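Local coordinates for protein motility-associated killing factor MakB (Vibrio cholerae serotype O1, PDB 6W1W) that probably acts as one component of a three-part, pore-forming cytotoxin structurally similar to the alpha-pore-forming toxins, at residues V49-R54 with A143-D148; Q102-L107 with E296-L301; Q194-I199 with S213-L218. All blocks are in the same frame, centred on the assembly; numbering follows the deposited sequence.

Interaction 1: V49-R54 with A143-D148; sequences VEVRSR and ASSIQD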
loop_
_atom_site.group_PDB
_atom_site.type_symbol
_atom_site.label_atom_id
_atom_site.label_comp_id
_atom_site.label_asym_id
_atom_site.label_seq_id
_atom_site.Cartn_x
_atom_site.Cartn_y
_atom_site.Cartn_z
ATOM N N VAL A 49 6.575 -9.487 -27.773
ATOM C CA VAL A 49 5.169 -9.851 -27.945
ATOM C C VAL A 49 4.718 -10.730 -26.788
ATOM O O VAL A 49 3.589 -10.610 -26.296
ATOM C CB VAL A 49 4.951 -10.543 -29.305
ATOM C CG1 VAL A 49 3.467 -10.778 -29.557
ATOM C CG2 VAL A 49 5.557 -9.716 -30.429
ATOM N N GLU A 50 5.610 -11.606 -26.321
ATOM C CA GLU A 50 5.323 -12.414 -25.143
ATOM C C GLU A 50 5.173 -11.544 -23.898
ATOM O O GLU A 50 4.289 -11.786 -23.068
ATOM C CB GLU A 50 6.429 -13.452 -24.955
ATOM C CG GLU A 50 6.106 -14.561 -23.969
ATOM C CD GLU A 50 7.158 -15.652 -23.970
ATOM O OE1 GLU A 50 7.286 -16.359 -24.993
ATOM O OE2 GLU A 50 7.866 -15.797 -22.950
ATOM N N VAL A 51 6.017 -10.519 -23.759
ATOM C CA VAL A 51 5.972 -9.678 -22.563
ATOM C C VAL A 51 4.696 -8.844 -22.539
ATOM O O VAL A 51 4.075 -8.666 -21.484
ATOM C CB VAL A 51 7.236 -8.801 -22.478
ATOM C CG1 VAL A 51 6.980 -7.551 -21.663
ATOM C CG2 VAL A 51 8.370 -9.588 -21.860
ATOM N N ARG A 52 4.285 -8.323 -23.698
ATOM C CA ARG A 52 3.047 -7.553 -23.762
ATOM C C ARG A 52 1.860 -8.388 -23.307
ATOM O O ARG A 52 0.977 -7.893 -22.594
ATOM C CB ARG A 52 2.814 -7.036 -25.182
ATOM C CG ARG A 52 2.677 -5.528 -25.290
ATOM C CD ARG A 52 2.377 -5.096 -26.721
ATOM N NE ARG A 52 3.154 -5.855 -27.695
ATOM C CZ ARG A 52 4.424 -5.608 -28.000
ATOM N NH1 ARG A 52 5.049 -6.352 -28.900
ATOM N NH2 ARG A 52 5.070 -4.617 -27.403
ATOM N N SER A 53 1.825 -9.662 -23.705
ATOM C CA SER A 53 0.735 -10.538 -23.295
ATOM C C SER A 53 0.736 -10.757 -21.790
ATOM O O SER A 53 -0.310 -10.654 -21.143
ATOM C CB SER A 53 0.834 -11.874 -24.028
ATOM O OG SER A 53 0.646 -11.691 -25.418
ATOM N N ARG A 54 1.903 -11.049 -21.210
ATOM C CA ARG A 54 1.944 -11.395 -19.795
ATOM C C ARG A 54 1.675 -10.202 -18.886
ATOM O O ARG A 54 1.308 -10.402 -17.723
ATOM C CB ARG A 54 3.283 -12.045 -19.459
ATOM C CG ARG A 54 3.643 -13.157 -20.421
ATOM C CD ARG A 54 4.497 -14.236 -19.793
ATOM N NE ARG A 54 4.917 -15.206 -20.801
ATOM C CZ ARG A 54 5.524 -16.355 -20.532
ATOM N NH1 ARG A 54 5.785 -16.696 -19.279
ATOM N NH2 ARG A 54 5.867 -17.169 -21.522
ATOM N N ALA A 143 9.342 -11.977 -15.660
ATOM C CA ALA A 143 10.768 -12.136 -15.398
ATOM C C ALA A 143 11.378 -13.190 -16.309
ATOM O O ALA A 143 12.426 -12.967 -16.927
ATOM C CB ALA A 143 10.993 -12.498 -13.931
ATOM N N SER A 144 10.729 -14.354 -16.403
ATOM C CA SER A 144 11.216 -15.404 -17.289
ATOM C C SER A 144 11.165 -14.963 -18.749
ATOM O O SER A 144 12.039 -15.328 -19.545
ATOM C CB SER A 144 10.399 -16.680 -17.074
ATOM O OG SER A 144 10.842 -17.735 -17.914
ATOM N N SER A 145 10.167 -14.148 -19.109
ATOM C CA SER A 145 9.966 -13.785 -20.507
ATOM C C SER A 145 11.004 -12.770 -20.983
ATOM O O SER A 145 11.514 -12.884 -22.106
ATOM C CB SER A 145 8.547 -13.252 -20.702
ATOM O OG SER A 145 8.217 -13.175 -22.075
ATOM N N ILE A 146 11.323 -11.764 -20.159
ATOM C CA ILE A 146 12.374 -10.816 -20.533
ATOM C C ILE A 146 13.735 -11.499 -20.518
ATOM O O ILE A 146 14.597 -11.213 -21.355
ATOM C CB ILE A 146 12.359 -9.577 -19.615
ATOM C CG1 ILE A 146 12.549 -9.980 -18.149
ATOM C CG2 ILE A 146 11.086 -8.768 -19.803
ATOM C CD1 ILE A 146 12.099 -8.938 -17.147
ATOM N N GLN A 147 13.938 -12.429 -19.579
ATOM C CA GLN A 147 15.192 -13.170 -19.492
ATOM C C GLN A 147 15.543 -13.849 -20.807
ATOM O O GLN A 147 16.725 -13.963 -21.151
ATOM C CB GLN A 147 15.101 -14.208 -18.372
ATOM C CG GLN A 147 16.109 -14.020 -17.256
ATOM C CD GLN A 147 17.532 -14.233 -17.725
ATOM O OE1 GLN A 147 17.779 -14.994 -18.659
ATOM N NE2 GLN A 147 18.478 -13.551 -17.086
ATOM N N ASP A 148 14.540 -14.311 -21.555
ATOM C CA ASP A 148 14.817 -14.883 -22.868
ATOM C C ASP A 148 15.339 -13.824 -23.828
ATOM O O ASP A 148 16.251 -14.095 -24.617
ATOM C CB ASP A 148 13.562 -15.550 -23.433
ATOM C CG ASP A 148 13.172 -16.796 -22.667
ATOM O OD1 ASP A 148 14.075 -17.585 -22.318
ATOM O OD2 ASP A 148 11.966 -16.975 -22.399
#
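V51 and S145 stand at the level of closest backbone approach between two antiparallel helices, whose axes over 49-54 and 143-148 come within 9.2 Å at 168°, with the two CA atoms 6.1 Å apart. The polar half of the contact centres on one carboxylate oxygen. S145 OG donates to E50 OE2 across 2.8 Å, meeting it from above the carboxylate plane, 36° out of it. Within its own helix the same oxygen takes a salt bridge from R54 NH2, at 2.8 Å from E50 OE2, so two groups grip it. E50 CG lies anti to the backbone N (chi1 -166°), and the extended chain beyond it carries the acid group across to S145. Serine suits its buried place because it is small enough for the helices to draw close, yet supplies a donor; its CB also lies over one face of the R54 guanidinium, offset toward the rim. D148 OD2 is 4.3 Å from E50 OE2, a meeting of like charges that R54 probably eases. Beside this polar group the contact becomes apolar. V51 CG2 touches I146 CG2 at 3.5 Å, the two branched side chains crossing obliquely, and V51 CG2 also rests against S145 OG. Valine and isoleucine, both branched at CB, each bring a methyl here close to their own backbone. Around the contact, V51 packs further on L142 of helix 100-151 and on I38 of a loop before helix 46-66, while I146 turns to T259 and I263 of helix 251-270, joining three helices of the bundle.

Interaction 2: Q102-L107 with E296-L301; sequences QWIECL and ELINAL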
loop_
_atom_site.group_PDB
_atom_site.type_symbol
_atom_site.label_atom_id
_atom_site.label_comp_id
_atom_site.label_asym_id
_atom_site.label_seq_id
_atom_site.Cartn_x
_atom_site.Cartn_y
_atom_site.Cartn_z
ATOM N N GLN A 102 -28.234 -6.698 33.464
ATOM C CA GLN A 102 -28.074 -5.760 32.357
ATOM C C GLN A 102 -26.614 -5.638 31.939
ATOM O O GLN A 102 -26.317 -5.463 30.751
ATOM C CB GLN A 102 -28.636 -4.394 32.747
ATOM C CG GLN A 102 -30.106 -4.417 33.125
ATOM C CD GLN A 102 -30.563 -3.114 33.753
ATOM O OE1 GLN A 102 -29.810 -2.142 33.813
ATOM N NE2 GLN A 102 -31.804 -3.091 34.228
ATOM N N TRP A 103 -25.690 -5.718 32.900
ATOM C CA TRP A 103 -24.272 -5.684 32.556
ATOM C C TRP A 103 -23.891 -6.864 31.671
ATOM O O TRP A 103 -23.143 -6.703 30.700
ATOM C CB TRP A 103 -23.413 -5.669 33.823
ATOM C CG TRP A 103 -23.267 -4.311 34.468
ATOM C CD1 TRP A 103 -23.692 -3.946 35.714
ATOM C CD2 TRP A 103 -22.656 -3.148 33.897
ATOM N NE1 TRP A 103 -23.382 -2.628 35.952
ATOM C CE2 TRP A 103 -22.747 -2.116 34.852
ATOM C CE3 TRP A 103 -22.044 -2.879 32.669
ATOM C CZ2 TRP A 103 -22.248 -0.837 34.618
ATOM C CZ3 TRP A 103 -21.548 -1.610 32.439
ATOM C CH2 TRP A 103 -21.653 -0.604 33.408
ATOM N N ILE A 104 -24.404 -8.058 31.980
ATOM C CA ILE A 104 -24.073 -9.234 31.182
ATOM C C ILE A 104 -24.681 -9.127 29.791
ATOM O O ILE A 104 -24.024 -9.437 28.791
ATOM C CB ILE A 104 -24.529 -10.518 31.894
ATOM C CG1 ILE A 104 -23.987 -10.560 33.322
ATOM C CG2 ILE A 104 -24.043 -11.726 31.127
ATOM C CD1 ILE A 104 -24.261 -11.861 34.050
ATOM N N GLU A 105 -25.940 -8.690 29.702
ATOM C CA GLU A 105 -26.565 -8.507 28.394
ATOM C C GLU A 105 -25.802 -7.487 27.562
ATOM O O GLU A 105 -25.657 -7.654 26.345
ATOM C CB GLU A 105 -28.024 -8.081 28.562
ATOM C CG GLU A 105 -28.883 -9.100 29.295
ATOM C CD GLU A 105 -30.326 -8.659 29.422
ATOM O OE1 GLU A 105 -30.676 -7.601 28.860
ATOM O OE2 GLU A 105 -31.110 -9.372 30.085
ATOM N N CYS A 106 -25.294 -6.431 28.201
ATOM C CA CYS A 106 -24.497 -5.447 27.477
ATOM C C CYS A 106 -23.141 -6.019 27.091
ATOM O O CYS A 106 -22.665 -5.803 25.971
ATOM C CB CYS A 106 -24.326 -4.182 28.318
ATOM S SG CYS A 106 -24.612 -2.651 27.402
ATOM N N LEU A 107 -22.510 -6.764 28.002
ATOM C CA LEU A 107 -21.178 -7.297 27.737
ATOM C C LEU A 107 -21.184 -8.258 26.552
ATOM O O LEU A 107 -20.312 -8.185 25.678
ATOM C CB LEU A 107 -20.632 -7.988 28.985
ATOM C CG LEU A 107 -19.543 -7.231 29.746
ATOM C CD1 LEU A 107 -18.358 -6.964 28.832
ATOM C CD2 LEU A 107 -20.078 -5.933 30.324
ATOM N N GLU A 296 -13.435 -12.484 30.611
ATOM C CA GLU A 296 -13.176 -12.609 32.042
ATOM C C GLU A 296 -14.201 -11.845 32.871
ATOM O O GLU A 296 -14.510 -12.246 33.999
ATOM C CB GLU A 296 -11.763 -12.124 32.369
ATOM C CG GLU A 296 -10.651 -12.931 31.710
ATOM C CD GLU A 296 -10.624 -14.384 32.154
ATOM O OE1 GLU A 296 -11.089 -14.683 33.277
ATOM O OE2 GLU A 296 -10.134 -15.231 31.376
ATOM N N LEU A 297 -14.746 -10.751 32.336
ATOM C CA LEU A 297 -15.741 -9.994 33.086
ATOM C C LEU A 297 -17.095 -10.700 33.092
ATOM O O LEU A 297 -17.804 -10.672 34.104
ATOM C CB LEU A 297 -15.867 -8.578 32.522
ATOM C CG LEU A 297 -15.006 -7.496 33.185
ATOM C CD1 LEU A 297 -15.320 -7.405 34.673
ATOM C CD2 LEU A 297 -13.516 -7.733 32.971
ATOM N N ILE A 298 -17.468 -11.340 31.982
ATOM C CA ILE A 298 -18.738 -12.058 31.944
ATOM C C ILE A 298 -18.712 -13.247 32.895
ATOM O O ILE A 298 -19.668 -13.478 33.646
ATOM C CB ILE A 298 -19.067 -12.492 30.505
ATOM C CG1 ILE A 298 -19.304 -11.267 29.622
ATOM C CG2 ILE A 298 -20.285 -13.401 30.492
ATOM C CD1 ILE A 298 -19.541 -11.598 28.163
ATOM N N ASN A 299 -17.614 -14.008 32.891
ATOM C CA ASN A 299 -17.487 -15.138 33.807
ATOM C C ASN A 299 -17.559 -14.680 35.258
ATOM O O ASN A 299 -18.166 -15.352 36.099
ATOM C CB ASN A 299 -16.176 -15.883 33.553
ATOM C CG ASN A 299 -16.034 -16.347 32.114
ATOM O OD1 ASN A 299 -16.820 -15.971 31.242
ATOM N ND2 ASN A 299 -15.019 -17.163 31.858
ATOM N N ALA A 300 -16.945 -13.536 35.569
ATOM C CA ALA A 300 -16.974 -13.034 36.938
ATOM C C ALA A 300 -18.372 -12.566 37.324
ATOM O O ALA A 300 -18.790 -12.730 38.476
ATOM C CB ALA A 300 -15.962 -11.903 37.104
ATOM N N LEU A 301 -19.110 -11.980 36.379
ATOM C CA LEU A 301 -20.484 -11.579 36.667
ATOM C C LEU A 301 -21.397 -12.791 36.802
ATOM O O LEU A 301 -22.230 -12.850 37.715
ATOM C CB LEU A 301 -21.002 -10.647 35.574
ATOM C CG LEU A 301 -20.379 -9.258 35.453
ATOM C CD1 LEU A 301 -20.714 -8.658 34.098
ATOM C CD2 LEU A 301 -20.848 -8.345 36.581
#
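I104 and L301 interlock between two antiparallel helices whose axes, over 102-107 and 296-301, come within 10.0 Å at 154°. Each helix offers a ridge of aliphatic branches, no hydrogen bond crosses, and the contact is apolar packing. L301 wedges between the W103 and I104 side chains, its CD1 meeting W103 CB at 4.0 Å; L301 CB lies 3.7 Å from I104 CG1. The I104 and L301 side chains slide past each other in opposite directions, so that I104 CD1 also reaches the base of the leucine, 3.8 Å from L301 CB. One turn along, I298 and L107 pass in the same manner, with I298 CG1 against L107 CB at 3.6 Å. To one side of these two meetings the isoleucines approach more loosely, I104 CG2 to I298 CG2 at 4.2 Å. I104 thus fits against both I298 and L301, and I298 against both I104 and L107, a reciprocal arrangement of residues three apart on each helix. In I104, CG1 is anti to the carbonyl carbon (chi1 -53°), which sets this arm toward L301 and leaves CG2 for I298. Isoleucine suits the place, with two branches for two neighbours. W103 lends only its CB here and leads its indole away, toward T98 and L313 of helix 311-314. This is ordinary antiparallel helix packing, joining the start of helix 100-151 to the end of helix 276-302 in the bundle. C106, on the same helix turn, is disulfide-bonded to C90 of helix 69-90, and L301 also packs on L310 in the loop after helix 276-302.

Interaction 3: Q194-I199 with S213-L218; sequences QSMVTI and SFAGAL. With EDO (1,2-ethanediol), chain C.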
loop_
_atom_site.group_PDB
_atom_site.type_symbol
_atom_site.label_atom_id
_atom_site.label_comp_id
_atom_site.label_asym_id
_atom_site.label_seq_id
_atom_site.Cartn_x
_atom_site.Cartn_y
_atom_site.Cartn_z
ATOM N N GLN A 194 -1.662 12.956 -2.567
ATOM C CA GLN A 194 -1.341 11.837 -3.443
ATOM C C GLN A 194 -1.392 12.314 -4.888
ATOM O O GLN A 194 -2.452 12.730 -5.371
ATOM C CB GLN A 194 -2.312 10.677 -3.208
ATOM C CG GLN A 194 -2.177 9.519 -4.184
ATOM C CD GLN A 194 -3.016 8.323 -3.778
ATOM O OE1 GLN A 194 -3.301 8.129 -2.596
ATOM N NE2 GLN A 194 -3.422 7.517 -4.756
ATOM N N SER A 195 -0.249 12.267 -5.569
ATOM C CA SER A 195 -0.140 12.682 -6.961
ATOM C C SER A 195 0.472 11.554 -7.776
ATOM O O SER A 195 1.395 10.874 -7.316
ATOM C CB SER A 195 0.716 13.948 -7.101
ATOM O OG SER A 195 0.541 14.829 -6.000
ATOM N N MET A 196 -0.036 11.362 -8.992
ATOM C CA MET A 196 0.411 10.272 -9.852
ATOM C C MET A 196 1.597 10.732 -10.693
ATOM O O MET A 196 1.489 11.700 -11.453
ATOM C CB MET A 196 -0.731 9.782 -10.747
ATOM C CG MET A 196 -1.877 9.111 -9.997
ATOM S SD MET A 196 -1.343 7.794 -8.874
ATOM C CE MET A 196 -0.566 6.649 -10.012
ATOM N N VAL A 197 2.718 10.033 -10.562
ATOM C CA VAL A 197 3.940 10.369 -11.284
ATOM C C VAL A 197 4.112 9.338 -12.393
ATOM O O VAL A 197 4.530 8.203 -12.150
ATOM C CB VAL A 197 5.155 10.408 -10.354
ATOM C CG1 VAL A 197 6.400 10.789 -11.133
ATOM C CG2 VAL A 197 4.908 11.367 -9.219
ATOM N N THR A 198 3.788 9.739 -13.617
ATOM C CA THR A 198 4.061 8.926 -14.792
ATOM C C THR A 198 5.507 9.133 -15.230
ATOM O O THR A 198 5.932 10.269 -15.466
ATOM C CB THR A 198 3.110 9.301 -15.924
ATOM O OG1 THR A 198 1.761 9.274 -15.445
ATOM C CG2 THR A 198 3.267 8.335 -17.087
ATOM N N ILE A 199 6.262 8.044 -15.326
ATOM C CA ILE A 199 7.587 8.041 -15.942
ATOM C C ILE A 199 7.462 7.326 -17.279
ATOM O O ILE A 199 7.039 6.164 -17.330
ATOM C CB ILE A 199 8.634 7.351 -15.056
ATOM C CG1 ILE A 199 8.576 7.880 -13.626
ATOM C CG2 ILE A 199 10.027 7.532 -15.637
ATOM C CD1 ILE A 199 9.517 7.152 -12.688
ATOM N N SER A 213 5.593 3.132 -20.359
ATOM C CA SER A 213 5.207 4.242 -19.494
ATOM C C SER A 213 4.361 3.692 -18.355
ATOM O O SER A 213 3.197 3.344 -18.568
ATOM C CB SER A 213 4.440 5.306 -20.280
ATOM O OG SER A 213 3.046 5.224 -20.038
ATOM N N PHE A 214 4.933 3.619 -17.157
ATOM C CA PHE A 214 4.191 3.204 -15.975
ATOM C C PHE A 214 4.174 4.336 -14.957
ATOM O O PHE A 214 5.046 5.209 -14.951
ATOM C CB PHE A 214 4.776 1.921 -15.360
ATOM C CG PHE A 214 5.949 2.150 -14.446
ATOM C CD1 PHE A 214 7.133 2.669 -14.930
ATOM C CD2 PHE A 214 5.875 1.810 -13.106
ATOM C CE1 PHE A 214 8.213 2.870 -14.092
ATOM C CE2 PHE A 214 6.956 2.006 -12.264
ATOM C CZ PHE A 214 8.124 2.536 -12.760
ATOM N N ALA A 215 3.162 4.313 -14.092
ATOM C CA ALA A 215 2.879 5.409 -13.180
ATOM C C ALA A 215 2.846 4.910 -11.741
ATOM O O ALA A 215 2.817 3.708 -11.472
ATOM C CB ALA A 215 1.552 6.090 -13.530
ATOM N N GLY A 216 2.835 5.860 -10.814
ATOM C CA GLY A 216 2.842 5.539 -9.400
ATOM C C GLY A 216 2.599 6.779 -8.574
ATOM O O GLY A 216 2.791 7.908 -9.039
ATOM N N ALA A 217 2.173 6.552 -7.332
ATOM C CA ALA A 217 1.784 7.639 -6.445
ATOM C C ALA A 217 2.978 8.159 -5.660
ATOM O O ALA A 217 3.852 7.392 -5.243
ATOM C CB ALA A 217 0.694 7.188 -5.476
ATOM N N LEU A 218 3.003 9.475 -5.467
ATOM C CA LEU A 218 3.984 10.154 -4.635
ATOM C C LEU A 218 3.238 10.889 -3.530
ATOM O O LEU A 218 2.243 11.571 -3.798
ATOM C CB LEU A 218 4.827 11.122 -5.473
ATOM C CG LEU A 218 5.948 11.904 -4.784
ATOM C CD1 LEU A 218 7.094 10.989 -4.388
ATOM C CD2 LEU A 218 6.435 13.032 -5.684
HETATM C C1 EDO C . 7.486 6.686 -7.567
HETATM O O1 EDO C . 6.939 6.969 -6.273
HETATM C C2 EDO C . 6.465 7.042 -8.645
HETATM O O2 EDO C . 6.874 6.510 -9.912
#
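V197 and L218 make the apolar centre of this antiparallel beta hairpin, where V197 CG2 lies against L218 CB at 3.8 Å. S195, I199 and F214 point to the same face, where I229 of helix 225-230 packs on V197 and L218. On the other face M196 bends at chi2 (-52°) and chi3 (-61°), folding its flexible chain over the partner strand: SD rests 4.0 Å from A217 CB, while CE reaches A215 CB and the G216 backbone. The small A215 and A217 leave room for this thioether. T198 OG1 sits beside A215 CB at 3.7 Å, and N28 of helix 9-35 touches M196 and A217. Between the faces, backbone bonds tie the strands together. S195 and L218 form a hydrogen-bonded pair, L218 N to S195 O at 2.8 Å; I199 N to F214 O holds the other end at 3.1 Å. M196 and T198 bond on to V343 and V345 of strand 338-346, extending the hairpin into a mixed sheet. Beside a helical bundle, such a hairpin recalls the ClyA beta tongue, though its role is only inferred. A 1,2-ethanediol, probably from the crystallisation liquor, makes a weak 3.3 Å hydrogen bond from O1 to A217 O.

The three contacts are spread along an elongated molecule and none touches another. Interactions 1 and 2 lie on opposite sides of the chain's centre, their own centres 61 Å apart, yet both use the long helix 100-151: one pairs its C-terminal part with helix 46-66, the other its start with helix 276-302. Their segments alternate along the chain, so the two closures cross. Interaction 3 comes after interaction 1 in sequence and between the two segments of interaction 2; its centre is 23 Å from that of interaction 1 and 52 Å from that of interaction 2. The hairpin thus lies nearer one end of the helical bundle, an arrangement consistent with the head of an alpha-pore-forming toxin.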